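Local coordinates for protein 5-carboxyvanillate decarboxylase (Sphingomonas paucimobilis, PDB 4L6D) that probably decarboxylates 5-carboxyvanillate to vanillate, as a manganese-binding carboxy-lyase of the amidohydrolase fold, at residues Met64-Ser75 against Thr103-Leu114; Ala93-Val104 against Glu128-Leu138. All coordinates share one frame; numbering follows the deposited sequence. Where two conformers were deposited one is given.

How the contacts relate
Contact 1 is the more buried of the two: residues 64-75 and 103-114 bring the adjacent parallel strands 71-76 and 111-115 side by side, held by backbone hydrogen bonds and apolar side chains, with one arginine tying up the outer end. Contact 2, between 93-104 and 128-138, is partly buried and lies in the helical layer outside the sheet. It relies on a salt-bridge network and one hydrogen bond from an asparagine amide to a glutamate, with Leu138 packing toward the sheet. Both use helix 86-106, share Thr103 and Val104, and touch directly, since CE of Met100 packs on Leu74 O and Leu114 O while Leu138 CB lies against Gly113 O.

Contact 1. Residues Met64-Ser75 against Thr103-Leu114; sequences MDSNGVDMHLLS and TVAANPTRFAGL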
loop_
_atom_site.group_PDB
_atom_site.type_symbol
_atom_site.label_atom_id
_atom_site.label_comp_id
_atom_site.label_asym_id
_atom_site.label_seq_id
_atom_site.Cartn_x
_atom_site.Cartn_y
_atom_site.Cartn_z
ATOM N N MET A 64 -31.837 -2.113 3.337
ATOM C CA MET A 64 -31.839 -1.769 1.920
ATOM C C MET A 64 -33.053 -0.918 1.583
ATOM O O MET A 64 -32.941 0.098 0.903
ATOM C CB MET A 64 -31.796 -3.026 1.048
ATOM C CG MET A 64 -30.454 -3.763 1.122
ATOM S SD MET A 64 -30.559 -5.460 0.504
ATOM C CE MET A 64 -30.951 -5.157 -1.226
ATOM N N ASP A 65 -34.214 -1.310 2.090
ATOM C CA ASP A 65 -35.433 -0.578 1.789
ATOM C C ASP A 65 -35.418 0.841 2.365
ATOM O O ASP A 65 -35.802 1.794 1.681
ATOM C CB ASP A 65 -36.667 -1.355 2.269
ATOM C CG ASP A 65 -36.949 -2.582 1.416
ATOM O OD1 ASP A 65 -36.475 -2.626 0.266
ATOM O OD2 ASP A 65 -37.651 -3.494 1.893
ATOM N N SER A 66 -34.962 0.985 3.606
ATOM C CA SER A 66 -34.971 2.300 4.245
ATOM C C SER A 66 -33.966 3.258 3.608
ATOM O O SER A 66 -34.135 4.470 3.683
ATOM C CB SER A 66 -34.731 2.187 5.757
ATOM O OG SER A 66 -33.396 1.808 6.038
ATOM N N ASN A 67 -32.933 2.714 2.969
ATOM C CA ASN A 67 -31.908 3.545 2.330
ATOM C C ASN A 67 -31.997 3.610 0.809
ATOM O O ASN A 67 -31.170 4.253 0.160
ATOM C CB ASN A 67 -30.515 3.078 2.743
ATOM C CG ASN A 67 -30.234 3.345 4.195
ATOM O OD1 ASN A 67 -29.915 4.476 4.575
ATOM N ND2 ASN A 67 -30.355 2.310 5.029
ATOM N N GLY A 68 -32.996 2.940 0.245
ATOM C CA GLY A 68 -33.188 2.959 -1.198
ATOM C C GLY A 68 -32.111 2.217 -1.970
ATOM O O GLY A 68 -31.746 2.608 -3.076
ATOM N N VAL A 69 -31.598 1.140 -1.391
ATOM C CA VAL A 69 -30.612 0.308 -2.068
ATOM C C VAL A 69 -31.330 -0.767 -2.854
ATOM O O VAL A 69 -32.027 -1.593 -2.279
ATOM C CB VAL A 69 -29.666 -0.375 -1.077
ATOM C CG1 VAL A 69 -28.653 -1.236 -1.821
ATOM C CG2 VAL A 69 -28.956 0.665 -0.206
ATOM N N ASP A 70 -31.151 -0.759 -4.169
ATOM C CA ASP A 70 -31.834 -1.707 -5.038
ATOM C C ASP A 70 -31.345 -3.140 -4.834
ATOM O O ASP A 70 -32.149 -4.062 -4.730
ATOM C CB ASP A 70 -31.660 -1.297 -6.505
ATOM C CG ASP A 70 -32.162 0.111 -6.783
ATOM O OD1 ASP A 70 -31.604 1.086 -6.221
ATOM O OD2 ASP A 70 -33.108 0.243 -7.588
ATOM N N MET A 71 -30.030 -3.329 -4.795
ATOM C CA MET A 71 -29.460 -4.677 -4.722
ATOM C C MET A 71 -28.200 -4.809 -3.883
ATOM O O MET A 71 -27.412 -3.869 -3.749
ATOM C CB MET A 71 -29.108 -5.187 -6.134
ATOM C CG MET A 71 -30.268 -5.240 -7.109
ATOM S SD MET A 71 -29.816 -5.982 -8.694
ATOM C CE MET A 71 -29.899 -7.724 -8.246
ATOM N N HIS A 72 -28.021 -6.006 -3.338
ATOM C CA HIS A 72 -26.714 -6.464 -2.878
ATOM C C HIS A 72 -26.218 -7.552 -3.800
ATOM O O HIS A 72 -26.960 -8.500 -4.117
ATOM C CB HIS A 72 -26.790 -7.087 -1.491
ATOM C CG HIS A 72 -26.789 -6.104 -0.369
ATOM N ND1 HIS A 72 -26.527 -6.480 0.931
ATOM C CD2 HIS A 72 -27.039 -4.773 -0.338
ATOM C CE1 HIS A 72 -26.592 -5.417 1.713
ATOM N NE2 HIS A 72 -26.922 -4.374 0.972
ATOM N N LEU A 73 -24.965 -7.418 -4.222
ATOM C CA LEU A 73 -24.212 -8.525 -4.816
ATOM C C LEU A 73 -23.529 -9.265 -3.675
ATOM O O LEU A 73 -22.577 -8.760 -3.068
ATOM C CB LEU A 73 -23.186 -7.991 -5.823
ATOM C CG LEU A 73 -22.243 -9.014 -6.453
ATOM C CD1 LEU A 73 -22.995 -9.983 -7.383
ATOM C CD2 LEU A 73 -21.118 -8.284 -7.201
ATOM N N LEU A 74 -24.058 -10.442 -3.361
ATOM C CA LEU A 74 -23.619 -11.207 -2.194
ATOM C C LEU A 74 -22.377 -12.034 -2.500
ATOM O O LEU A 74 -22.210 -12.526 -3.615
ATOM C CB LEU A 74 -24.735 -12.144 -1.731
ATOM C CG LEU A 74 -26.085 -11.504 -1.409
ATOM C CD1 LEU A 74 -27.157 -12.575 -1.201
ATOM C CD2 LEU A 74 -25.985 -10.626 -0.167
ATOM N N SER A 75 -21.529 -12.208 -1.487
ATOM C CA SER A 75 -20.346 -13.061 -1.586
ATOM C C SER A 75 -20.152 -13.770 -0.260
ATOM O O SER A 75 -20.321 -13.158 0.801
ATOM C CB SER A 75 -19.104 -12.215 -1.919
ATOM O OG SER A 75 -19.076 -11.007 -1.161
ATOM N N THR A 103 -30.483 -18.539 -2.679
ATOM C CA THR A 103 -30.747 -17.247 -2.051
ATOM C C THR A 103 -31.075 -16.188 -3.097
ATOM O O THR A 103 -32.041 -15.427 -2.965
ATOM C CB THR A 103 -29.543 -16.804 -1.225
ATOM O OG1 THR A 103 -29.371 -17.727 -0.147
ATOM C CG2 THR A 103 -29.755 -15.400 -0.663
ATOM N N VAL A 104 -30.259 -16.137 -4.139
ATOM C CA VAL A 104 -30.502 -15.205 -5.224
ATOM C C VAL A 104 -31.854 -15.439 -5.893
ATOM O O VAL A 104 -32.628 -14.503 -6.112
ATOM C CB VAL A 104 -29.352 -15.260 -6.245
ATOM C CG1 VAL A 104 -29.740 -14.552 -7.541
ATOM C CG2 VAL A 104 -28.106 -14.639 -5.641
ATOM N N ALA A 105 -32.152 -16.695 -6.200
ATOM C CA ALA A 105 -33.398 -17.039 -6.876
ATOM C C ALA A 105 -34.648 -16.714 -6.052
ATOM O O ALA A 105 -35.736 -16.533 -6.600
ATOM C CB ALA A 105 -33.386 -18.516 -7.262
ATOM N N ALA A 106 -34.496 -16.642 -4.733
ATOM C CA ALA A 106 -35.614 -16.280 -3.871
ATOM C C ALA A 106 -36.023 -14.812 -3.984
ATOM O O ALA A 106 -37.180 -14.470 -3.756
ATOM C CB ALA A 106 -35.312 -16.637 -2.425
ATOM N N ASN A 107 -35.071 -13.944 -4.317
ATOM C CA ASN A 107 -35.345 -12.511 -4.447
ATOM C C ASN A 107 -34.434 -11.905 -5.494
ATOM O O ASN A 107 -33.575 -11.077 -5.168
ATOM C CB ASN A 107 -35.113 -11.763 -3.122
ATOM C CG ASN A 107 -36.199 -12.024 -2.099
ATOM O OD1 ASN A 107 -37.300 -11.464 -2.177
ATOM N ND2 ASN A 107 -35.893 -12.866 -1.120
ATOM N N PRO A 108 -34.621 -12.296 -6.761
ATOM C CA PRO A 108 -33.625 -11.980 -7.790
ATOM C C PRO A 108 -33.597 -10.516 -8.218
ATOM O O PRO A 108 -32.656 -10.131 -8.912
ATOM C CB PRO A 108 -34.047 -12.871 -8.966
ATOM C CG PRO A 108 -35.513 -13.082 -8.775
ATOM C CD PRO A 108 -35.695 -13.170 -7.279
ATOM N N THR A 109 -34.592 -9.718 -7.833
ATOM C CA THR A 109 -34.521 -8.289 -8.123
ATOM C C THR A 109 -33.753 -7.533 -7.039
ATOM O O THR A 109 -33.382 -6.370 -7.240
ATOM C CB THR A 109 -35.904 -7.641 -8.298
ATOM O OG1 THR A 109 -36.581 -7.616 -7.039
ATOM C CG2 THR A 109 -36.731 -8.390 -9.338
ATOM N N ARG A 110 -33.510 -8.193 -5.904
ATOM C CA ARG A 110 -32.806 -7.554 -4.786
ATOM C C ARG A 110 -31.425 -8.137 -4.523
ATOM O O ARG A 110 -30.578 -7.478 -3.926
ATOM C CB ARG A 110 -33.627 -7.621 -3.497
ATOM C CG ARG A 110 -35.074 -7.112 -3.638
ATOM C CD ARG A 110 -35.182 -5.676 -4.194
ATOM N NE ARG A 110 -34.524 -4.645 -3.377
ATOM C CZ ARG A 110 -35.061 -4.089 -2.296
ATOM N NH1 ARG A 110 -36.254 -4.472 -1.876
ATOM N NH2 ARG A 110 -34.399 -3.161 -1.615
ATOM N N PHE A 111 -31.188 -9.366 -4.963
ATOM C CA PHE A 111 -29.902 -9.988 -4.691
ATOM C C PHE A 111 -29.301 -10.610 -5.926
ATOM O O PHE A 111 -29.995 -11.277 -6.689
ATOM C CB PHE A 111 -30.028 -11.012 -3.556
ATOM C CG PHE A 111 -30.467 -10.391 -2.262
ATOM C CD1 PHE A 111 -29.580 -9.618 -1.527
ATOM C CD2 PHE A 111 -31.772 -10.513 -1.819
ATOM C CE1 PHE A 111 -29.981 -9.007 -0.355
ATOM C CE2 PHE A 111 -32.178 -9.904 -0.649
ATOM C CZ PHE A 111 -31.283 -9.146 0.081
ATOM N N ALA A 112 -28.011 -10.360 -6.111
ATOM C CA ALA A 112 -27.204 -11.079 -7.085
ATOM C C ALA A 112 -26.142 -11.820 -6.272
ATOM O O ALA A 112 -26.018 -11.586 -5.070
ATOM C CB ALA A 112 -26.575 -10.112 -8.095
ATOM N N GLY A 113 -25.382 -12.717 -6.898
ATOM C CA GLY A 113 -24.432 -13.502 -6.136
ATOM C C GLY A 113 -23.162 -13.890 -6.856
ATOM O O GLY A 113 -23.160 -14.152 -8.059
ATOM N N LEU A 114 -22.077 -13.926 -6.085
ATOM C CA LEU A 114 -20.784 -14.412 -6.543
ATOM C C LEU A 114 -20.555 -15.798 -5.970
ATOM O O LEU A 114 -20.724 -16.024 -4.766
ATOM C CB LEU A 114 -19.673 -13.483 -6.064
ATOM C CG LEU A 114 -19.786 -12.018 -6.513
ATOM C CD1 LEU A 114 -18.599 -11.230 -5.992
ATOM C CD2 LEU A 114 -19.851 -11.931 -8.038
#
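Arg110 reaches across to the end of helix 59-67 and the turn that follows it and donates through three nitrogens. Bends at chi2 (-55°) and chi3 fold its chain back, so that the edge of the guanidinium faces three acceptors near its plane. NH1 and NH2 close end-on upon a single oxygen of Asp65, with NH1 to OD1 at 2.8 Å on the syn lone pair. NH2 also donates to Val69 O, and NE to Asp70 O at 2.8 Å, satisfying two backbone carbonyls. This end faces solvent, with Asp65, Pro108 and Thr109 exposed, and is held by charge and polar bonds rather than by close apolar packing.

The buried, apolar part runs along the strands, whose axes run parallel within 24° and approach to 4.3 Å. The ladder passes through His72 N to Arg110 O, Ala112 N to His72 O, Leu74 N to Ala112 O (2.8 Å, 176° at the hydrogen) and Leu114 N to Leu74 O. On one face, Phe111 CD1 meets Leu74 CD1 at 3.8 Å, and Met64 SD lies 3.7 Å from Phe111 CE1, an oblique Met-aromatic contact. His72 CB touches the edge of the same ring. On the other face, Leu73 CD1 fits between Ala112 CB (3.7 Å) and Leu114 CD2 (3.8 Å).

The two strands and helix 86-106 between them form a beta-alpha-beta unit of the TIM-barrel-like amidohydrolase fold. Strand 5-11 continues the sheet beyond 71-76 through backbone bonds to Met71, Leu73 and Ser75, while helix 303-311 packs on Met64, Val69 and His72.

Contact 2. Residues Ala93-Val104 against Glu128-Leu138; sequences ARIANDLMAQTV and EIERVATQLRL. With VNL (4-hydroxy-3-methoxybenzoate), chain K.
The guanidinium of Arg131 is sandwiched: Arg94 CD lies over one face, and Leu136 CD1 sits 3.6 Å above the opposite one, offset toward the rim. Carboxylates line its edge. Asp98 OD1 takes both NH2 (2.8 Å) and NH1, its carboxylate turned 85° from the guanidinium plane. A bend at chi3 (75°) turns Arg131 back along its helix to Glu128, gripped side-on, OE1 by NE and OE2 by NH1. The amide of Asn97 is nearly coplanar with the Glu128 carboxylate, and ND2 donates almost straight to OE2 (2.8 Å, 174°) on its anti lone pair, leaving the syn lone pair to Arg131 NH1. A lysine in place of Arg131, with a single nitrogen, would probably lose both two-nitrogen grips and leave Asp98 or Glu128 without its mate.

Helices 86-106 and 122-134 are successive outer helices of the barrel, linked through strand 111-115. Their segments run nearly parallel with axes 11.1 Å apart. Ala101 CB meets Leu136 CD2 at 3.9 Å, and Leu138 CD2 reaches Met100 CG at 4.0 Å.

Arg94 turns its own guanidinium edge to a bound vanillate, NE to O1 and NH1 to O2 (each 2.9 Å), in a site distinct from the vanillate pocket at the manganese and also lined by Glu87, Thr90 and Arg91. Its NH2 bonds to Asp98 OD2 on the anti side, tilted out of the carboxylate plane, so Asp98 joins the two arginines.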
loop_
_atom_site.group_PDB
_atom_site.type_symbol
_atom_site.label_atom_id
_atom_site.label_comp_id
_atom_site.label_asym_id
_atom_site.label_seq_id
_atom_site.Cartn_x
_atom_site.Cartn_y
_atom_site.Cartn_z
ATOM N N ALA A 93 -17.562 -25.378 -0.823
ATOM C CA ALA A 93 -17.752 -24.383 -1.869
ATOM C C ALA A 93 -18.956 -24.763 -2.712
ATOM O O ALA A 93 -19.777 -23.910 -3.047
ATOM C CB ALA A 93 -16.500 -24.250 -2.739
ATOM N N ARG A 94 -19.056 -26.042 -3.051
ATOM C CA ARG A 94 -20.174 -26.514 -3.853
ATOM C C ARG A 94 -21.492 -26.237 -3.126
ATOM O O ARG A 94 -22.442 -25.724 -3.729
ATOM C CB ARG A 94 -20.000 -28.005 -4.174
ATOM C CG ARG A 94 -20.938 -28.546 -5.254
ATOM C CD ARG A 94 -22.314 -28.865 -4.709
ATOM N NE ARG A 94 -22.259 -29.958 -3.742
ATOM C CZ ARG A 94 -23.222 -30.236 -2.874
ATOM N NH1 ARG A 94 -23.081 -31.260 -2.048
ATOM N NH2 ARG A 94 -24.315 -29.483 -2.828
ATOM N N ILE A 95 -21.539 -26.566 -1.835
ATOM C CA ILE A 95 -22.742 -26.355 -1.030
ATOM C C ILE A 95 -23.061 -24.872 -0.901
ATOM O O ILE A 95 -24.204 -24.445 -1.108
ATOM C CB ILE A 95 -22.586 -26.998 0.361
ATOM C CG1 ILE A 95 -22.619 -28.525 0.239
ATOM C CG2 ILE A 95 -23.665 -26.498 1.328
ATOM C CD1 ILE A 95 -22.180 -29.243 1.501
ATOM N N ALA A 96 -22.040 -24.076 -0.593
ATOM C CA ALA A 96 -22.229 -22.637 -0.450
ATOM C C ALA A 96 -22.683 -22.007 -1.762
ATOM O O ALA A 96 -23.447 -21.038 -1.765
ATOM C CB ALA A 96 -20.961 -21.967 0.034
ATOM N N ASN A 97 -22.211 -22.549 -2.885
ATOM C CA ASN A 97 -22.645 -22.034 -4.187
ATOM C C ASN A 97 -24.096 -22.382 -4.499
ATOM O O ASN A 97 -24.844 -21.556 -5.033
ATOM C CB ASN A 97 -21.734 -22.525 -5.312
ATOM C CG ASN A 97 -20.368 -21.873 -5.273
ATOM O OD1 ASN A 97 -20.190 -20.813 -4.674
ATOM N ND2 ASN A 97 -19.404 -22.488 -5.947
ATOM N N ASP A 98 -24.511 -23.597 -4.150
ATOM C CA ASP A 98 -25.915 -23.964 -4.298
ATOM C C ASP A 98 -26.781 -23.058 -3.435
ATOM O O ASP A 98 -27.838 -22.603 -3.868
ATOM C CB ASP A 98 -26.155 -25.416 -3.888
ATOM C CG ASP A 98 -25.682 -26.407 -4.925
ATOM O OD1 ASP A 98 -25.400 -25.993 -6.064
ATOM O OD2 ASP A 98 -25.628 -27.615 -4.601
ATOM N N LEU A 99 -26.338 -22.808 -2.204
ATOM C CA LEU A 99 -27.113 -21.971 -1.294
ATOM C C LEU A 99 -27.136 -20.514 -1.767
ATOM O O LEU A 99 -28.159 -19.838 -1.655
ATOM C CB LEU A 99 -26.575 -22.085 0.138
ATOM C CG LEU A 99 -26.873 -23.440 0.788
ATOM C CD1 LEU A 99 -26.157 -23.570 2.121
ATOM C CD2 LEU A 99 -28.373 -23.618 0.982
ATOM N N MET A 100 -26.015 -20.042 -2.305
ATOM C CA MET A 100 -25.978 -18.709 -2.902
ATOM C C MET A 100 -26.977 -18.588 -4.061
ATOM O O MET A 100 -27.754 -17.629 -4.130
ATOM C CB MET A 100 -24.574 -18.374 -3.405
ATOM C CG MET A 100 -24.473 -16.992 -4.062
ATOM S SD MET A 100 -24.631 -15.652 -2.867
ATOM C CE MET A 100 -23.002 -15.670 -2.137
ATOM N N ALA A 101 -26.972 -19.560 -4.966
ATOM C CA ALA A 101 -27.917 -19.529 -6.087
ATOM C C ALA A 101 -29.371 -19.566 -5.623
ATOM O O ALA A 101 -30.229 -18.873 -6.171
ATOM C CB ALA A 101 -27.633 -20.663 -7.085
ATOM N N GLN A 102 -29.649 -20.360 -4.597
ATOM C CA GLN A 102 -31.005 -20.455 -4.079
ATOM C C GLN A 102 -31.426 -19.171 -3.370
ATOM O O GLN A 102 -32.584 -18.759 -3.459
ATOM C CB GLN A 102 -31.153 -21.666 -3.156
ATOM C CG GLN A 102 -31.086 -22.978 -3.930
ATOM C CD GLN A 102 -30.902 -24.211 -3.057
ATOM O OE1 GLN A 102 -31.175 -24.192 -1.858
ATOM N NE2 GLN A 102 -30.422 -25.287 -3.665
ATOM N N THR A 103 -30.483 -18.539 -2.679
ATOM C CA THR A 103 -30.747 -17.247 -2.051
ATOM C C THR A 103 -31.075 -16.188 -3.097
ATOM O O THR A 103 -32.041 -15.427 -2.965
ATOM C CB THR A 103 -29.543 -16.804 -1.225
ATOM O OG1 THR A 103 -29.371 -17.727 -0.147
ATOM C CG2 THR A 103 -29.755 -15.400 -0.663
ATOM N N VAL A 104 -30.259 -16.137 -4.139
ATOM C CA VAL A 104 -30.502 -15.205 -5.224
ATOM C C VAL A 104 -31.854 -15.439 -5.893
ATOM O O VAL A 104 -32.628 -14.503 -6.112
ATOM C CB VAL A 104 -29.352 -15.260 -6.245
ATOM C CG1 VAL A 104 -29.740 -14.552 -7.541
ATOM C CG2 VAL A 104 -28.106 -14.639 -5.641
ATOM N N GLU A 128 -15.945 -26.585 -10.724
ATOM C CA GLU A 128 -16.953 -25.827 -9.994
ATOM C C GLU A 128 -17.186 -24.450 -10.608
ATOM O O GLU A 128 -18.326 -23.985 -10.695
ATOM C CB GLU A 128 -16.587 -25.718 -8.509
ATOM C CG GLU A 128 -17.620 -24.993 -7.629
ATOM C CD GLU A 128 -18.997 -25.648 -7.600
ATOM O OE1 GLU A 128 -19.158 -26.794 -8.074
ATOM O OE2 GLU A 128 -19.932 -24.995 -7.098
ATOM N N ILE A 129 -16.110 -23.808 -11.046
ATOM C CA ILE A 129 -16.217 -22.513 -11.716
ATOM C C ILE A 129 -17.111 -22.633 -12.950
ATOM O O ILE A 129 -17.996 -21.800 -13.154
ATOM C CB ILE A 129 -14.820 -21.958 -12.048
ATOM C CG1 ILE A 129 -14.160 -21.490 -10.755
ATOM C CG2 ILE A 129 -14.894 -20.818 -13.070
ATOM C CD1 ILE A 129 -12.653 -21.381 -10.819
ATOM N N GLU A 130 -16.912 -23.683 -13.741
ATOM C CA GLU A 130 -17.758 -23.909 -14.905
ATOM C C GLU A 130 -19.213 -24.110 -14.489
ATOM O O GLU A 130 -20.118 -23.571 -15.124
ATOM C CB GLU A 130 -17.266 -25.105 -15.720
ATOM C CG GLU A 130 -18.194 -25.472 -16.871
ATOM C CD GLU A 130 -17.636 -26.565 -17.756
ATOM O OE1 GLU A 130 -18.390 -27.057 -18.617
ATOM O OE2 GLU A 130 -16.450 -26.928 -17.599
ATOM N N ARG A 131 -19.441 -24.863 -13.414
ATOM C CA ARG A 131 -20.807 -25.094 -12.940
ATOM C C ARG A 131 -21.468 -23.792 -12.469
ATOM O O ARG A 131 -22.647 -23.557 -12.745
ATOM C CB ARG A 131 -20.823 -26.154 -11.824
ATOM C CG ARG A 131 -22.218 -26.633 -11.438
ATOM C CD ARG A 131 -22.186 -27.659 -10.301
ATOM N NE ARG A 131 -21.918 -27.027 -9.014
ATOM C CZ ARG A 131 -22.855 -26.682 -8.137
ATOM N NH1 ARG A 131 -22.505 -26.106 -6.996
ATOM N NH2 ARG A 131 -24.137 -26.922 -8.385
ATOM N N VAL A 132 -20.706 -22.961 -11.764
ATOM C CA VAL A 132 -21.196 -21.666 -11.299
ATOM C C VAL A 132 -21.661 -20.809 -12.476
ATOM O O VAL A 132 -22.732 -20.199 -12.430
ATOM C CB VAL A 132 -20.095 -20.932 -10.481
ATOM C CG1 VAL A 132 -20.425 -19.462 -10.292
ATOM C CG2 VAL A 132 -19.893 -21.624 -9.132
ATOM N N ALA A 133 -20.864 -20.806 -13.541
ATOM C CA ALA A 133 -21.142 -19.991 -14.714
ATOM C C ALA A 133 -22.315 -20.513 -15.535
ATOM O O ALA A 133 -23.197 -19.739 -15.906
ATOM C CB ALA A 133 -19.889 -19.877 -15.587
ATOM N N THR A 134 -22.333 -21.817 -15.805
ATOM C CA THR A 134 -23.254 -22.363 -16.797
ATOM C C THR A 134 -24.507 -23.015 -16.238
ATOM O O THR A 134 -25.531 -23.051 -16.921
ATOM C CB THR A 134 -22.552 -23.375 -17.726
ATOM O OG1 THR A 134 -22.189 -24.545 -16.986
ATOM C CG2 THR A 134 -21.315 -22.764 -18.330
ATOM N N GLN A 135 -24.433 -23.535 -15.015
ATOM C CA GLN A 135 -25.572 -24.243 -14.442
ATOM C C GLN A 135 -26.288 -23.387 -13.398
ATOM O O GLN A 135 -27.511 -23.221 -13.468
ATOM C CB GLN A 135 -25.138 -25.591 -13.859
ATOM C CG GLN A 135 -24.411 -26.500 -14.861
ATOM C CD GLN A 135 -25.177 -26.708 -16.162
ATOM O OE1 GLN A 135 -24.619 -26.564 -17.252
ATOM N NE2 GLN A 135 -26.454 -27.054 -16.055
ATOM N N LEU A 136 -25.533 -22.847 -12.442
ATOM C CA LEU A 136 -26.102 -21.953 -11.435
ATOM C C LEU A 136 -26.370 -20.564 -12.008
ATOM O O LEU A 136 -27.218 -19.827 -11.507
ATOM C CB LEU A 136 -25.173 -21.837 -10.230
ATOM C CG LEU A 136 -24.964 -23.154 -9.486
ATOM C CD1 LEU A 136 -24.075 -22.913 -8.293
ATOM C CD2 LEU A 136 -26.293 -23.724 -9.055
ATOM N N ARG A 137 -25.636 -20.220 -13.060
ATOM C CA ARG A 137 -25.775 -18.927 -13.723
ATOM C C ARG A 137 -25.598 -17.762 -12.746
ATOM O O ARG A 137 -26.284 -16.738 -12.829
ATOM C CB ARG A 137 -27.101 -18.847 -14.491
ATOM C CG ARG A 137 -27.125 -19.724 -15.742
ATOM C CD ARG A 137 -28.542 -19.982 -16.233
ATOM N NE ARG A 137 -29.131 -21.137 -15.558
ATOM C CZ ARG A 137 -29.172 -22.367 -16.067
ATOM N NH1 ARG A 137 -28.668 -22.610 -17.270
ATOM N NH2 ARG A 137 -29.720 -23.357 -15.373
ATOM N N LEU A 138 -24.653 -17.917 -11.829
ATOM C CA LEU A 138 -24.330 -16.840 -10.900
ATOM C C LEU A 138 -23.626 -15.677 -11.597
ATOM O O LEU A 138 -23.221 -15.775 -12.759
ATOM C CB LEU A 138 -23.537 -17.358 -9.696
ATOM C CG LEU A 138 -24.412 -18.116 -8.692
ATOM C CD1 LEU A 138 -23.537 -18.892 -7.728
ATOM C CD2 LEU A 138 -25.307 -17.152 -7.942
HETATM C C1 VNL K . -18.408 -32.988 -2.732
HETATM C CO1 VNL K . -17.291 -32.272 -3.202
HETATM C CO2 VNL K . -18.253 -34.168 -1.967
HETATM C CM1 VNL K . -15.987 -32.712 -2.913
HETATM C CM2 VNL K . -16.968 -34.618 -1.662
HETATM O OM VNL K . -16.713 -35.738 -0.919
HETATM C CZ VNL K . -15.798 -33.860 -2.144
HETATM C CC VNL K . -19.792 -32.504 -3.059
HETATM C CV VNL K . -17.795 -36.468 -0.295
HETATM O O1 VNL K . -19.961 -31.672 -3.983
HETATM O O2 VNL K . -20.751 -32.967 -2.388
HETATM O O3 VNL K . -14.552 -34.373 -1.864
#